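Local coordinates for enoyl-CoA hydratase (Mycolicibacterium smegmatis, PDB 7MCM), which probably catalyses the reversible hydration of 2-enoyl-CoA thioesters to (3S)-3-hydroxyacyl-CoA, a step of fatty acid oxidation, at residues 155-160 with 225-230; 6-11 with 40-45; 110-115 with 199-204; 168-173 with 183-188; 100-105 with 126-131. All blocks are in the same frame, centred on the assembly; numbering follows the deposited sequence. Where two conformers were deposited one is given.

In the fold
The five contacts run through one crotonase-type subunit of a hexameric assembly. Interactions 2, 3 and 5 reach the same mixed sheet. The centres of interactions 2 and 5 lie 14 Å apart, and the two are joined by salt bridges from R104 to D40 and D44. Interactions 3 and 5 lie on neighbouring strands, 109-113 and 130-134. Interactions 1 and 4 are 16 Å apart between centres and touch where L158 packs on T171 and M170. Interaction 5 is the most central. It touches interaction 1 through F157 and M127, and interaction 4 through R131 and L187. Interactions 2 and 4 are the farthest apart, about 29 Å between centres.

Interaction 1 (155-160 with 225-230)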
# COMPACT_ATOMS: atom_id res chain seq x y z
N THR B 155 3.90 -17.95 4.21
CA THR B 155 2.59 -17.41 4.58
C THR B 155 2.13 -16.30 3.63
O THR B 155 0.94 -16.00 3.60
CB THR B 155 2.59 -16.87 6.00
OG1 THR B 155 3.56 -15.83 6.09
CG2 THR B 155 2.92 -17.98 7.01
N TRP B 156 3.04 -15.67 2.89
CA TRP B 156 2.62 -14.67 1.91
C TRP B 156 2.12 -15.33 0.63
O TRP B 156 1.09 -14.92 0.08
CB TRP B 156 3.78 -13.71 1.63
CG TRP B 156 3.41 -12.46 0.87
CD1 TRP B 156 2.98 -11.27 1.38
CD2 TRP B 156 3.48 -12.27 -0.55
NE1 TRP B 156 2.77 -10.36 0.37
CE2 TRP B 156 3.07 -10.96 -0.83
CE3 TRP B 156 3.85 -13.10 -1.62
CZ2 TRP B 156 3.02 -10.44 -2.13
CZ3 TRP B 156 3.80 -12.59 -2.92
CH2 TRP B 156 3.38 -11.27 -3.16
N PHE B 157 2.79 -16.39 0.17
CA PHE B 157 2.46 -17.02 -1.10
C PHE B 157 1.29 -17.99 -0.99
O PHE B 157 0.49 -18.10 -1.92
CB PHE B 157 3.69 -17.74 -1.65
CG PHE B 157 4.80 -16.82 -2.06
CD1 PHE B 157 4.80 -16.24 -3.32
CD2 PHE B 157 5.84 -16.54 -1.21
CE1 PHE B 157 5.82 -15.39 -3.71
CE2 PHE B 157 6.87 -15.69 -1.60
CZ PHE B 157 6.84 -15.12 -2.85
N LEU B 158 1.16 -18.71 0.13
CA LEU B 158 0.16 -19.77 0.18
C LEU B 158 -1.27 -19.25 0.05
O LEU B 158 -2.05 -19.86 -0.70
CB LEU B 158 0.34 -20.60 1.47
CG LEU B 158 -0.52 -21.86 1.58
CD1 LEU B 158 -0.29 -22.82 0.39
CD2 LEU B 158 -0.25 -22.60 2.90
N PRO B 159 -1.68 -18.16 0.71
CA PRO B 159 -3.05 -17.69 0.50
C PRO B 159 -3.31 -17.28 -0.93
O PRO B 159 -4.45 -17.40 -1.41
CB PRO B 159 -3.17 -16.48 1.44
CG PRO B 159 -2.08 -16.63 2.40
CD PRO B 159 -0.96 -17.32 1.68
N ARG B 160 -2.29 -16.81 -1.64
CA ARG B 160 -2.49 -16.43 -3.02
C ARG B 160 -2.59 -17.64 -3.94
O ARG B 160 -3.01 -17.48 -5.09
CB ARG B 160 -1.38 -15.48 -3.45
CG ARG B 160 -1.51 -14.14 -2.71
CD ARG B 160 -0.19 -13.47 -2.42
NE ARG B 160 -0.39 -12.11 -1.94
CZ ARG B 160 -0.46 -11.76 -0.66
NH1 ARG B 160 -0.29 -12.64 0.32
NH2 ARG B 160 -0.72 -10.50 -0.35
N GLU B 225 4.14 -7.28 -11.07
CA GLU B 225 3.73 -5.96 -10.60
C GLU B 225 2.29 -5.96 -10.10
O GLU B 225 1.96 -5.28 -9.12
CB GLU B 225 3.93 -4.93 -11.72
CG GLU B 225 3.39 -3.56 -11.41
CD GLU B 225 4.40 -2.72 -10.64
OE1 GLU B 225 5.50 -3.24 -10.36
OE2 GLU B 225 4.07 -1.57 -10.28
N SER B 226 1.42 -6.75 -10.74
CA SER B 226 0.00 -6.70 -10.40
C SER B 226 -0.31 -7.33 -9.04
O SER B 226 -1.36 -7.00 -8.45
CB SER B 226 -0.79 -7.38 -11.52
OG SER B 226 -0.41 -6.85 -12.79
N ARG B 227 0.56 -8.19 -8.51
CA ARG B 227 0.27 -8.81 -7.21
C ARG B 227 0.15 -7.77 -6.11
O ARG B 227 -0.60 -7.98 -5.15
CB ARG B 227 1.35 -9.83 -6.85
CG ARG B 227 1.51 -10.91 -7.88
CD ARG B 227 2.12 -12.18 -7.31
NE ARG B 227 3.56 -12.11 -7.13
CZ ARG B 227 4.34 -13.18 -7.00
NH1 ARG B 227 3.85 -14.41 -7.09
NH2 ARG B 227 5.64 -13.01 -6.76
N THR B 228 0.86 -6.67 -6.21
CA THR B 228 0.86 -5.71 -5.12
C THR B 228 0.48 -4.30 -5.54
O THR B 228 -0.20 -3.59 -4.79
CB THR B 228 2.24 -5.67 -4.46
OG1 THR B 228 3.25 -5.79 -5.48
CG2 THR B 228 2.39 -6.80 -3.44
N ALA B 229 0.91 -3.86 -6.72
CA ALA B 229 0.78 -2.47 -7.09
C ALA B 229 -0.67 -2.09 -7.36
O ALA B 229 -1.54 -2.93 -7.58
CB ALA B 229 1.63 -2.17 -8.33
N SER B 230 -0.93 -0.78 -7.31
CA SER B 230 -2.24 -0.25 -7.65
C SER B 230 -2.54 -0.50 -9.13
O SER B 230 -1.66 -0.87 -9.92
CB SER B 230 -2.27 1.25 -7.39
OG SER B 230 -1.38 1.90 -8.31
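The turn that leads from helix 213-226 to the last modelled helix, 231-241, meets helix 154-162 here. R227 and T228 of the turn face W156 and F157 of the helix. The R227 guanidinium presents one face to the outer edge of the indole, with W156 CH2 4.1 Å from R227 NE. The two planes stand 85° apart. Because the indole offers its edge and not its face, the contact is van der Waals packing. The guanidinium also lies against F157, where CE1 is 3.9 Å from R227 NH2. The T228 methyl adds to the indole edge, with CG2 3.9 Å from W156 CZ2. The indole carries its own support, since W156 CE3 sits 3.5 Å above the middle of the F157 ring. With chi1 at -168° the W156 ring reaches out toward the turn. W156 NE1 donates to A229 O of a second subunit, and R227 makes a cation-pi contact with W164 of a third. Within the chain, F157 rests on V126 and M127 of helix 120-127, and L158 faces helix 164-173.

Interaction 2 (6-11 with 40-45)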
# COMPACT_ATOMS: atom_id res chain seq x y z
N ALA B 6 26.25 -32.20 -7.39
CA ALA B 6 25.72 -30.90 -7.76
C ALA B 6 24.28 -30.82 -7.26
O ALA B 6 23.45 -31.62 -7.69
CB ALA B 6 25.77 -30.69 -9.27
N PRO B 7 23.96 -29.89 -6.35
CA PRO B 7 22.62 -29.90 -5.73
C PRO B 7 21.49 -29.48 -6.65
O PRO B 7 20.33 -29.72 -6.31
CB PRO B 7 22.77 -28.90 -4.58
CG PRO B 7 23.91 -28.02 -4.99
CD PRO B 7 24.85 -28.89 -5.75
N LEU B 8 21.78 -28.88 -7.80
CA LEU B 8 20.73 -28.44 -8.73
C LEU B 8 21.23 -28.74 -10.14
O LEU B 8 22.06 -28.00 -10.68
CB LEU B 8 20.44 -26.95 -8.54
CG LEU B 8 19.23 -26.36 -9.25
CD1 LEU B 8 17.95 -27.03 -8.76
CD2 LEU B 8 19.17 -24.84 -9.06
N ARG B 9 20.73 -29.83 -10.74
CA ARG B 9 21.11 -30.19 -12.10
C ARG B 9 20.35 -29.32 -13.10
O ARG B 9 19.13 -29.17 -13.00
CB ARG B 9 20.82 -31.67 -12.38
CG ARG B 9 21.45 -32.65 -11.42
CD ARG B 9 21.54 -34.05 -12.01
NE ARG B 9 20.37 -34.86 -11.69
CZ ARG B 9 19.36 -35.08 -12.52
NH1 ARG B 9 19.35 -34.56 -13.74
NH2 ARG B 9 18.34 -35.83 -12.12
N ILE B 10 21.06 -28.77 -14.08
CA ILE B 10 20.46 -27.87 -15.05
C ILE B 10 20.56 -28.50 -16.43
O ILE B 10 21.66 -28.76 -16.92
CB ILE B 10 21.09 -26.47 -15.00
CG1 ILE B 10 20.81 -25.85 -13.62
CG2 ILE B 10 20.48 -25.59 -16.07
CD1 ILE B 10 21.47 -24.53 -13.39
N ASP B 11 19.40 -28.78 -17.03
CA ASP B 11 19.27 -29.34 -18.37
C ASP B 11 18.60 -28.31 -19.26
O ASP B 11 17.71 -27.59 -18.81
CB ASP B 11 18.39 -30.60 -18.36
CG ASP B 11 18.97 -31.72 -17.52
OD1 ASP B 11 20.21 -31.88 -17.51
OD2 ASP B 11 18.18 -32.43 -16.86
N ASP B 40 20.62 -19.37 -6.50
CA ASP B 40 21.01 -18.01 -6.89
C ASP B 40 21.65 -18.00 -8.27
O ASP B 40 21.25 -17.23 -9.15
CB ASP B 40 21.97 -17.42 -5.86
CG ASP B 40 21.26 -16.62 -4.78
OD1 ASP B 40 20.15 -16.10 -5.03
OD2 ASP B 40 21.83 -16.52 -3.68
N ALA B 41 22.67 -18.85 -8.48
CA ALA B 41 23.39 -18.84 -9.75
C ALA B 41 22.48 -19.21 -10.92
O ALA B 41 22.57 -18.60 -11.99
CB ALA B 41 24.58 -19.79 -9.68
N ALA B 42 21.60 -20.20 -10.73
CA ALA B 42 20.72 -20.63 -11.81
C ALA B 42 19.76 -19.52 -12.22
O ALA B 42 19.53 -19.31 -13.42
CB ALA B 42 19.94 -21.88 -11.38
N VAL B 43 19.20 -18.81 -11.25
CA VAL B 43 18.32 -17.68 -11.57
C VAL B 43 19.09 -16.61 -12.34
O VAL B 43 18.63 -16.11 -13.37
CB VAL B 43 17.69 -17.10 -10.29
CG1 VAL B 43 17.02 -15.74 -10.59
CG2 VAL B 43 16.64 -18.07 -9.76
N ASP B 44 20.28 -16.25 -11.85
CA ASP B 44 21.05 -15.21 -12.53
C ASP B 44 21.45 -15.64 -13.94
O ASP B 44 21.48 -14.82 -14.86
CB ASP B 44 22.27 -14.83 -11.70
CG ASP B 44 21.90 -14.05 -10.46
OD1 ASP B 44 20.73 -13.62 -10.37
OD2 ASP B 44 22.77 -13.86 -9.58
N ALA B 45 21.77 -16.93 -14.13
CA ALA B 45 22.16 -17.40 -15.45
C ALA B 45 20.97 -17.45 -16.40
O ALA B 45 21.10 -17.16 -17.59
CB ALA B 45 22.82 -18.77 -15.35
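A42 of helix 33-48 sets its single methyl against the ends of two side chains from strand 8-13. L8 CD2 is 3.8 Å from A42 CB, and I10 CD1 is 3.7 Å from it. The two strand residues are two positions apart, so both start toward the helix. Their terminal methyls stand 4.9 Å from each other, L8 CD2 to I10 CD1, and make about a right angle at A42 CB. The methyl is therefore cradled from two directions.

With chi1 at -170° and chi2 at 63°, L8 turns its CD2 branch to the helix. I10 keeps CD1 at the end of an extended CG1 arm (chi2 175°), which spans the gap to the helix. The nearest CA atoms, those of I10 and A42, are 7.9 Å apart. No hydrogen bond crosses the contact, which is purely apolar.

W19 of the adjoining strand 16-21 packs on both L8 and A42 and continues the apolar layer. A38 and F35, one and two turns earlier in the helix, also reach L8. D40 and D44 bind R104 of helix 97-104. Strands 8-13 and 16-21 pair antiparallel, and the following helix packs against them. A beta-hairpin covered by the next helix in this way belongs to the N-terminal part of the crotonase fold.

Interaction 3 (110-115 with 199-204)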
# COMPACT_ATOMS: atom_id res chain seq x y z
N ILE B 110 7.71 -23.32 -13.67
CA ILE B 110 6.69 -24.35 -13.45
C ILE B 110 7.23 -25.34 -12.41
O ILE B 110 8.28 -25.95 -12.63
CB ILE B 110 6.34 -25.07 -14.76
CG1 ILE B 110 5.65 -24.11 -15.73
CG2 ILE B 110 5.47 -26.30 -14.52
CD1 ILE B 110 5.82 -24.58 -17.19
N ALA B 111 6.53 -25.49 -11.28
CA ALA B 111 6.90 -26.53 -10.31
C ALA B 111 6.26 -27.85 -10.74
O ALA B 111 5.03 -27.96 -10.81
CB ALA B 111 6.42 -26.16 -8.90
N ALA B 112 7.09 -28.84 -11.05
CA ALA B 112 6.60 -30.18 -11.36
C ALA B 112 6.83 -31.01 -10.10
O ALA B 112 7.90 -31.57 -9.87
CB ALA B 112 7.29 -30.76 -12.59
N VAL B 113 5.80 -31.07 -9.25
CA VAL B 113 5.95 -31.62 -7.90
C VAL B 113 5.80 -33.14 -8.02
O VAL B 113 4.69 -33.66 -8.16
CB VAL B 113 4.93 -31.00 -6.93
CG1 VAL B 113 5.19 -31.47 -5.50
CG2 VAL B 113 5.02 -29.46 -7.03
N ASN B 114 6.93 -33.84 -7.96
CA ASN B 114 6.98 -35.28 -8.21
C ASN B 114 6.79 -36.12 -6.95
O ASN B 114 6.68 -37.34 -7.05
CB ASN B 114 8.33 -35.63 -8.84
CG ASN B 114 9.50 -35.16 -8.00
OD1 ASN B 114 9.69 -33.96 -7.81
ND2 ASN B 114 10.26 -36.10 -7.46
N GLY B 115 6.76 -35.50 -5.77
CA GLY B 115 6.63 -36.25 -4.54
C GLY B 115 6.44 -35.30 -3.38
O GLY B 115 5.97 -34.19 -3.57
N PRO B 199 6.56 -35.24 -18.92
CA PRO B 199 5.92 -34.95 -20.22
C PRO B 199 4.86 -33.85 -20.15
O PRO B 199 4.80 -33.01 -21.05
CB PRO B 199 5.32 -36.30 -20.61
CG PRO B 199 6.26 -37.28 -20.05
CD PRO B 199 6.70 -36.70 -18.72
N ALA B 200 4.03 -33.83 -19.10
CA ALA B 200 3.04 -32.77 -18.99
C ALA B 200 3.70 -31.43 -18.70
O ALA B 200 3.25 -30.39 -19.20
CB ALA B 200 2.03 -33.10 -17.90
N ALA B 201 4.75 -31.42 -17.88
CA ALA B 201 5.43 -30.17 -17.58
C ALA B 201 6.05 -29.58 -18.85
O ALA B 201 6.00 -28.36 -19.06
CB ALA B 201 6.51 -30.39 -16.52
N HIS B 202 6.60 -30.44 -19.71
CA HIS B 202 7.16 -29.95 -20.96
C HIS B 202 6.09 -29.48 -21.93
O HIS B 202 6.30 -28.51 -22.67
CB HIS B 202 8.04 -31.02 -21.60
CG HIS B 202 9.40 -31.11 -20.99
ND1 HIS B 202 10.41 -30.22 -21.31
CD2 HIS B 202 9.91 -31.95 -20.07
CE1 HIS B 202 11.49 -30.53 -20.62
NE2 HIS B 202 11.22 -31.57 -19.85
N ARG B 203 4.94 -30.16 -21.99
CA ARG B 203 3.86 -29.65 -22.84
C ARG B 203 3.43 -28.26 -22.38
O ARG B 203 3.31 -27.34 -23.19
CB ARG B 203 2.67 -30.61 -22.82
CG ARG B 203 2.85 -31.84 -23.66
CD ARG B 203 1.54 -32.61 -23.79
NE ARG B 203 1.05 -33.07 -22.50
CZ ARG B 203 1.30 -34.27 -21.98
NH1 ARG B 203 2.04 -35.16 -22.62
NH2 ARG B 203 0.76 -34.59 -20.81
N LEU B 204 3.25 -28.08 -21.07
CA LEU B 204 2.88 -26.77 -20.54
C LEU B 204 3.97 -25.73 -20.81
O LEU B 204 3.66 -24.60 -21.21
CB LEU B 204 2.60 -26.89 -19.03
CG LEU B 204 2.18 -25.61 -18.30
CD1 LEU B 204 0.92 -25.00 -18.93
CD2 LEU B 204 1.96 -25.89 -16.79
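No ring or other flat side chain enters the contact where I110 and A112 meet A201 and L204. On the outer side of the helix the R203 guanidinium folds back over its own backbone. One of its faces lies over A200 CA, 3.3 Å below the plane, and over P199 O, both offset toward the rim.

The contact itself is built from methyl and methine groups. I110 reaches the helix with CD1, which is 3.9 Å from L204 CG and 4.1 Å from L204 CD2. The two side chains approach at a slant. I110 CG1 is anti to the carbonyl carbon (chi1 -67°), and this carries CD1 out from the strand to the leucine. The same CD1 passes A201 O at 4.2 Å. Two residues on, A112 CB and A201 CB face each other at 4.0 Å. Both residues are small, and their CA atoms come within 6.3 Å.

This is a helix laid on a sheet face, part of the core of the crotonase fold. The axes of strand 110-113 and helix 199-204 pass 9.3 Å apart and run nearly antiparallel, at 168°. Strand 109-113 lies between strands 54-59 and 130-134, and the helix also touches these neighbours. A201 packs on I56 and I132, and L204 on L130. All four residues of the contact are buried. A111 points away from this helix and packs on C128 and R131.

Interaction 4 (168-173 with 183-188)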
# COMPACT_ATOMS: atom_id res chain seq x y z
N ALA B 168 -4.91 -20.94 6.00
CA ALA B 168 -4.99 -21.03 7.45
C ALA B 168 -5.07 -22.48 7.90
O ALA B 168 -4.35 -22.91 8.80
CB ALA B 168 -6.20 -20.23 7.96
N GLU B 169 -5.93 -23.27 7.24
CA GLU B 169 -6.03 -24.69 7.58
C GLU B 169 -4.67 -25.38 7.43
O GLU B 169 -4.24 -26.10 8.33
CB GLU B 169 -7.08 -25.37 6.71
CG GLU B 169 -7.15 -26.86 6.96
CD GLU B 169 -8.18 -27.54 6.08
OE1 GLU B 169 -8.96 -26.83 5.43
OE2 GLU B 169 -8.20 -28.79 6.06
N MET B 170 -3.98 -25.16 6.31
CA MET B 170 -2.70 -25.84 6.11
C MET B 170 -1.65 -25.35 7.11
O MET B 170 -0.85 -26.14 7.61
CB MET B 170 -2.18 -25.62 4.69
CG MET B 170 -3.00 -26.28 3.60
SD MET B 170 -2.39 -25.95 1.94
CE MET B 170 -0.78 -26.70 2.01
N THR B 171 -1.62 -24.05 7.37
CA THR B 171 -0.56 -23.49 8.21
C THR B 171 -0.80 -23.76 9.69
O THR B 171 0.16 -23.97 10.45
CB THR B 171 -0.45 -21.98 7.97
OG1 THR B 171 -0.37 -21.74 6.55
CG2 THR B 171 0.81 -21.44 8.64
N LEU B 172 -2.05 -23.76 10.12
CA LEU B 172 -2.34 -23.90 11.54
C LEU B 172 -2.46 -25.35 11.98
O LEU B 172 -2.29 -25.64 13.18
CB LEU B 172 -3.64 -23.15 11.90
CG LEU B 172 -3.65 -21.65 11.56
CD1 LEU B 172 -5.06 -21.06 11.78
CD2 LEU B 172 -2.62 -20.91 12.41
N THR B 173 -2.80 -26.26 11.07
CA THR B 173 -2.75 -27.68 11.42
C THR B 173 -1.42 -28.31 11.05
O THR B 173 -0.96 -29.22 11.75
CB THR B 173 -3.88 -28.45 10.72
OG1 THR B 173 -3.62 -28.55 9.31
CG2 THR B 173 -5.23 -27.75 10.97
N LEU B 183 -5.37 -30.50 -5.99
CA LEU B 183 -6.05 -30.14 -7.23
C LEU B 183 -7.37 -29.45 -6.94
O LEU B 183 -7.66 -28.38 -7.48
CB LEU B 183 -6.27 -31.39 -8.09
CG LEU B 183 -6.91 -31.18 -9.48
CD1 LEU B 183 -5.96 -30.41 -10.38
CD2 LEU B 183 -7.29 -32.50 -10.12
N SER B 184 -8.17 -30.05 -6.05
CA SER B 184 -9.47 -29.50 -5.69
C SER B 184 -9.37 -28.08 -5.16
O SER B 184 -10.26 -27.26 -5.38
CB SER B 184 -10.14 -30.42 -4.66
OG SER B 184 -11.32 -29.84 -4.17
N TRP B 185 -8.30 -27.77 -4.42
CA TRP B 185 -8.13 -26.45 -3.84
C TRP B 185 -7.46 -25.46 -4.79
O TRP B 185 -7.42 -24.27 -4.48
CB TRP B 185 -7.31 -26.53 -2.55
CG TRP B 185 -7.95 -27.29 -1.43
CD1 TRP B 185 -9.20 -27.86 -1.42
CD2 TRP B 185 -7.37 -27.56 -0.14
NE1 TRP B 185 -9.43 -28.46 -0.20
CE2 TRP B 185 -8.32 -28.30 0.60
CE3 TRP B 185 -6.14 -27.25 0.46
CZ2 TRP B 185 -8.08 -28.73 1.90
CZ3 TRP B 185 -5.90 -27.68 1.76
CH2 TRP B 185 -6.86 -28.42 2.46
N GLY B 186 -7.00 -25.90 -5.95
CA GLY B 186 -6.26 -25.00 -6.81
C GLY B 186 -4.81 -24.83 -6.43
O GLY B 186 -4.14 -23.94 -6.97
N LEU B 187 -4.31 -25.62 -5.48
CA LEU B 187 -2.88 -25.58 -5.18
C LEU B 187 -2.06 -26.02 -6.40
O LEU B 187 -0.98 -25.47 -6.65
CB LEU B 187 -2.59 -26.46 -3.97
CG LEU B 187 -1.18 -26.51 -3.36
CD1 LEU B 187 -0.58 -25.12 -3.25
CD2 LEU B 187 -1.24 -27.18 -1.98
N VAL B 188 -2.57 -26.97 -7.18
CA VAL B 188 -1.98 -27.38 -8.45
C VAL B 188 -3.05 -27.33 -9.54
O VAL B 188 -4.26 -27.40 -9.27
CB VAL B 188 -1.36 -28.80 -8.40
CG1 VAL B 188 -0.35 -28.91 -7.27
CG2 VAL B 188 -2.46 -29.85 -8.26
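E169, which meets W185 with its carboxylate, has a backbone oxygen gripped twice from within its own helix. T173 OG1 donates to E169 O at 2.7 Å, and T173 N donates to it at 3.1 Å. The two donors come from opposite faces of the carbonyl plane. T173 OG1 also bonds to D175 N, just past the helix end.

The E169 side chain is extended and crosses the indole of W185 at about a right angle. E169 OE2 is 3.9 Å from W185 CH2, and the carboxylate and ring planes are 59° apart. The charge is answered by other residues: R166 binds OE1, and R207 of a second subunit binds OE2. These two arginines would probably keep the carboxylate ionised.

M170 works along the edge of the same ring. Its CG is 3.7 Å from W185 CZ3, and its SD lies 5.2 Å from the centroid of the six-membered ring, 88° off the normal. This is a Met-aromatic contact at the edge. The chain bends at its last torsion (chi3 63°) and brings CE to L187 CD2 at 4.0 Å, tip to tip.

Helix 179-185 ends in a Schellman motif at G186, whose positive phi turns the chain out of the helix. W185 and L187 thus come from the two sides of that turn, and both face helix 164-173. V177 packs on M170 and on W185. L158 of helix 154-162 also lies on M170, while L187 rests on V162 and F139.

Interaction 5 (100-105 with 126-131); sequences RALQRC and VMCDLR
L102 lays its CD1 methyl against the start of the M127 side chain, with CD1 3.6 Å from M127 CB. The two side chains cross at about a right angle. The same methyl passes M127 O at 3.9 Å and lies 4.4 Å from C128 SG. The L102 first torsion, chi1 -92°, departs from the usual staggered value, and the branch leans across the turn that follows helix 120-127. M127 extends away beyond CB, so only the root of its side chain is touched here.

One water joins the segments. It donates to M127 O at 2.9 Å and makes a weak bond to Q103 OE1. R131 steadies the turn from its own side. Its NH1 donates to C128 O at 2.8 Å from above the carbonyl plane, and also bonds to A125 O.

The contact ties helix 97-104 to the C-terminal end of helix 120-127. In relatives of this family the N-terminal end of the corresponding helix faces the oxyanion hole. L102 is also packed by F39 of helix 33-48 and by V109 of strand 109-113. C128 lies on V109 and A111 of that strand, and L130 opens the neighbouring strand 130-134.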
# COMPACT_ATOMS: atom_id res chain seq x y z
N ARG B 100 13.77 -14.64 -2.51
CA ARG B 100 14.22 -13.42 -3.16
C ARG B 100 14.78 -13.72 -4.55
O ARG B 100 14.65 -12.90 -5.46
CB ARG B 100 15.28 -12.73 -2.30
CG ARG B 100 14.73 -12.22 -0.97
CD ARG B 100 15.69 -11.28 -0.27
NE ARG B 100 15.19 -10.90 1.04
CZ ARG B 100 14.29 -9.95 1.25
NH1 ARG B 100 13.75 -9.28 0.25
NH2 ARG B 100 13.89 -9.69 2.50
N ALA B 101 15.40 -14.89 -4.72
CA ALA B 101 15.88 -15.27 -6.05
C ALA B 101 14.71 -15.44 -7.02
O ALA B 101 14.75 -14.93 -8.16
CB ALA B 101 16.71 -16.55 -5.96
N LEU B 102 13.65 -16.12 -6.59
CA LEU B 102 12.50 -16.30 -7.47
C LEU B 102 11.84 -14.97 -7.78
O LEU B 102 11.28 -14.79 -8.87
CB LEU B 102 11.51 -17.26 -6.82
CG LEU B 102 11.73 -18.72 -7.21
CD1 LEU B 102 10.70 -19.58 -6.52
CD2 LEU B 102 11.67 -18.88 -8.73
N GLN B 103 11.93 -14.02 -6.85
CA GLN B 103 11.38 -12.69 -7.07
C GLN B 103 12.11 -11.95 -8.16
O GLN B 103 11.52 -11.10 -8.83
CB GLN B 103 11.45 -11.86 -5.78
CG GLN B 103 10.33 -12.08 -4.79
CD GLN B 103 8.96 -11.75 -5.37
OE1 GLN B 103 8.16 -12.64 -5.67
NE2 GLN B 103 8.69 -10.46 -5.53
N ARG B 104 13.41 -12.20 -8.33
CA ARG B 104 14.14 -11.54 -9.40
C ARG B 104 14.26 -12.42 -10.64
O ARG B 104 14.84 -11.97 -11.64
CB ARG B 104 15.52 -11.09 -8.90
CG ARG B 104 16.52 -12.20 -8.74
CD ARG B 104 17.93 -11.68 -8.43
NE ARG B 104 18.87 -12.80 -8.30
CZ ARG B 104 19.08 -13.46 -7.17
NH1 ARG B 104 18.48 -13.11 -6.04
NH2 ARG B 104 19.91 -14.50 -7.17
N CYS B 105 13.70 -13.63 -10.62
CA CYS B 105 13.72 -14.49 -11.80
C CYS B 105 12.75 -13.97 -12.85
O CYS B 105 11.54 -13.93 -12.62
CB CYS B 105 13.36 -15.92 -11.43
SG CYS B 105 13.56 -17.09 -12.81
N VAL B 126 5.05 -23.38 -3.95
CA VAL B 126 4.05 -22.33 -3.92
C VAL B 126 4.60 -21.00 -4.42
O VAL B 126 3.84 -20.15 -4.88
CB VAL B 126 3.53 -22.27 -2.47
CG1 VAL B 126 2.56 -21.20 -2.31
CG2 VAL B 126 2.89 -23.60 -2.09
N MET B 127 5.91 -20.80 -4.34
CA MET B 127 6.52 -19.58 -4.87
C MET B 127 6.67 -19.59 -6.39
O MET B 127 6.98 -18.55 -6.98
CB MET B 127 7.90 -19.37 -4.26
CG MET B 127 7.91 -19.03 -2.80
SD MET B 127 9.60 -19.21 -2.17
CE MET B 127 9.23 -19.21 -0.42
N CYS B 128 6.55 -20.76 -7.02
CA CYS B 128 6.62 -20.88 -8.47
C CYS B 128 5.34 -20.35 -9.11
O CYS B 128 4.32 -20.15 -8.44
CB CYS B 128 6.88 -22.33 -8.86
SG CYS B 128 8.52 -22.93 -8.32
N ASP B 129 5.40 -20.09 -10.42
CA ASP B 129 4.27 -19.43 -11.09
C ASP B 129 3.10 -20.38 -11.31
O ASP B 129 1.94 -19.98 -11.20
CB ASP B 129 4.72 -18.81 -12.42
CG ASP B 129 5.81 -17.77 -12.23
OD1 ASP B 129 5.58 -16.80 -11.48
OD2 ASP B 129 6.90 -17.94 -12.80
N LEU B 130 3.40 -21.63 -11.64
CA LEU B 130 2.42 -22.66 -11.97
C LEU B 130 2.86 -23.93 -11.27
O LEU B 130 4.05 -24.19 -11.18
CB LEU B 130 2.34 -22.93 -13.48
CG LEU B 130 1.82 -21.81 -14.37
CD1 LEU B 130 1.88 -22.20 -15.82
CD2 LEU B 130 0.39 -21.58 -13.97
N ARG B 131 1.89 -24.71 -10.78
CA ARG B 131 2.19 -26.01 -10.19
C ARG B 131 1.38 -27.10 -10.87
O ARG B 131 0.19 -26.92 -11.13
CB ARG B 131 1.87 -26.04 -8.70
CG ARG B 131 2.90 -25.39 -7.81
CD ARG B 131 2.22 -24.85 -6.55
NE ARG B 131 1.24 -23.82 -6.89
CZ ARG B 131 1.58 -22.59 -7.25
NH1 ARG B 131 2.85 -22.23 -7.34
NH2 ARG B 131 0.62 -21.70 -7.51
O HOH W 1 7.91 -15.84 -6.76